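Local coordinates for protein N-acetyltransferase (Escherichia coli, PDB 6GTQ) that probably transfers an acetyl group from acetyl-coenzyme A to an amine acceptor, at residues 113-118 against 144-149. The protein carries 1 engineered substitution. Numbering follows the deposited sequence.
Engineered in segment 144-149: Phe147 (natural residue Tyr).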
# COMPACT_ATOMS: atom_id res chain seq x y z
N THR A 113 3.67 -6.42 -6.30
CA THR A 113 4.99 -5.77 -6.38
C THR A 113 4.92 -4.34 -5.80
O THR A 113 5.87 -3.90 -5.14
CB THR A 113 5.57 -5.86 -7.81
OG1 THR A 113 5.59 -7.23 -8.21
CG2 THR A 113 6.99 -5.29 -7.92
N LEU A 114 3.78 -3.65 -6.01
CA LEU A 114 3.53 -2.30 -5.50
C LEU A 114 3.35 -2.29 -3.98
O LEU A 114 3.84 -1.38 -3.31
CB LEU A 114 2.34 -1.65 -6.22
CG LEU A 114 2.70 -0.56 -7.22
CD1 LEU A 114 3.34 -1.13 -8.47
CD2 LEU A 114 1.49 0.28 -7.58
N VAL A 115 2.70 -3.34 -3.43
CA VAL A 115 2.52 -3.52 -1.98
C VAL A 115 3.91 -3.78 -1.33
O VAL A 115 4.22 -3.20 -0.30
CB VAL A 115 1.49 -4.64 -1.64
CG1 VAL A 115 1.40 -4.88 -0.14
CG2 VAL A 115 0.12 -4.30 -2.21
N ALA A 116 4.76 -4.60 -1.99
CA ALA A 116 6.12 -4.90 -1.52
C ALA A 116 7.00 -3.63 -1.52
O ALA A 116 7.84 -3.47 -0.63
CB ALA A 116 6.75 -6.01 -2.37
N HIS A 117 6.77 -2.73 -2.49
CA HIS A 117 7.46 -1.44 -2.59
C HIS A 117 7.02 -0.57 -1.41
O HIS A 117 7.86 -0.06 -0.66
CB HIS A 117 7.14 -0.76 -3.93
CG HIS A 117 7.96 0.47 -4.17
ND1 HIS A 117 7.56 1.70 -3.69
CD2 HIS A 117 9.13 0.62 -4.83
CE1 HIS A 117 8.49 2.55 -4.07
NE2 HIS A 117 9.45 1.95 -4.76
N ALA A 118 5.69 -0.48 -1.20
CA ALA A 118 5.04 0.23 -0.10
C ALA A 118 5.60 -0.24 1.24
O ALA A 118 6.03 0.59 2.04
CB ALA A 118 3.54 0.02 -0.14
N HIS A 144 -9.98 -7.51 -0.85
CA HIS A 144 -9.87 -8.12 0.47
C HIS A 144 -9.19 -9.48 0.38
O HIS A 144 -8.35 -9.83 1.20
CB HIS A 144 -11.26 -8.27 1.08
CG HIS A 144 -11.25 -8.55 2.55
ND1 HIS A 144 -11.33 -7.56 3.50
CD2 HIS A 144 -11.19 -9.72 3.23
CE1 HIS A 144 -11.31 -8.11 4.71
NE2 HIS A 144 -11.23 -9.42 4.57
N THR A 145 -9.58 -10.24 -0.63
CA THR A 145 -8.99 -11.56 -0.91
C THR A 145 -7.51 -11.36 -1.30
O THR A 145 -6.64 -12.09 -0.80
CB THR A 145 -9.85 -12.29 -1.97
OG1 THR A 145 -11.19 -12.42 -1.48
CG2 THR A 145 -9.30 -13.65 -2.36
N PHE A 146 -7.22 -10.36 -2.17
CA PHE A 146 -5.86 -10.02 -2.61
C PHE A 146 -4.95 -9.68 -1.42
O PHE A 146 -3.83 -10.20 -1.35
CB PHE A 146 -5.89 -8.88 -3.64
CG PHE A 146 -4.56 -8.23 -3.93
CD1 PHE A 146 -3.64 -8.84 -4.78
CD2 PHE A 146 -4.22 -7.01 -3.36
CE1 PHE A 146 -2.41 -8.24 -5.05
CE2 PHE A 146 -2.98 -6.43 -3.61
CZ PHE A 146 -2.09 -7.04 -4.46
N PHE A 147 -5.43 -8.82 -0.50
CA PHE A 147 -4.64 -8.44 0.66
C PHE A 147 -4.46 -9.60 1.63
O PHE A 147 -3.37 -9.74 2.18
CB PHE A 147 -5.19 -7.17 1.33
CG PHE A 147 -4.92 -5.93 0.50
CD1 PHE A 147 -3.62 -5.55 0.19
CD2 PHE A 147 -5.97 -5.13 0.05
CE1 PHE A 147 -3.37 -4.42 -0.60
CE2 PHE A 147 -5.72 -4.00 -0.73
CZ PHE A 147 -4.42 -3.66 -1.06
N LYS A 148 -5.48 -10.49 1.77
CA LYS A 148 -5.41 -11.70 2.60
C LYS A 148 -4.35 -12.67 2.07
O LYS A 148 -3.64 -13.27 2.87
CB LYS A 148 -6.78 -12.41 2.68
CG LYS A 148 -7.69 -11.89 3.79
CD LYS A 148 -8.63 -12.98 4.27
CE LYS A 148 -10.09 -12.60 4.14
NZ LYS A 148 -10.65 -12.97 2.81
N SER A 149 -4.24 -12.80 0.72
CA SER A 149 -3.26 -13.68 0.06
C SER A 149 -1.82 -13.16 0.22
O SER A 149 -0.86 -13.94 0.09
CB SER A 149 -3.61 -13.88 -1.42
OG SER A 149 -3.38 -12.70 -2.18
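The hydroxyl of Ser149 hydrogen-bonds to the carbonyl of the residue three positions earlier on the same helix, Phe146, with OG 2.7 Å from O. The C=O...OG angle is 122° and the donor sits tilted from the carbonyl plane; a basic side chain of another protein's chain also hydrogen-bonds to OG, so two partners grip this oxygen. Both segments belong to the GNAT fold. Helix 110-129, on which 113-118 lies, is the connection of a beta-alpha-beta crossover between the parallel strands 90-101 and 133-137, and helix 141-149 follows the second strand.

The helices meet through small apolar contacts centred on Val115, and Val115 CA lies 9.1 Å from Phe147 CA. One methyl does the touching: Val115 CG2 reaches the two ring edges near the plane of each, 3.8 Å from Phe147 CE1 and 4.0 Å from Phe146 CE2. Neither phenylalanine starts out aimed at the opposing helix; their ring ends bring them there. Phe146 has CG anti to its own nitrogen (chi1 167°), whereas Phe147, an engineered residue replacing the natural tyrosine, has CG beside its nitrogen (chi1 -72°). With the rings turned this way, Phe146 CD2 lies 3.8 Å above the plane of the Phe147 ring, over its centre.

Beyond the pair, Phe152 meets Phe147 edge-to-face and also packs on Val115, while Leu99 of strand 90-101 touches both Leu114 and Phe146, tying the two helices to one strand. Across the interface, the outermost carbon of the Phe146 ring, CZ, stands 4.2 Å from Val115 CG2.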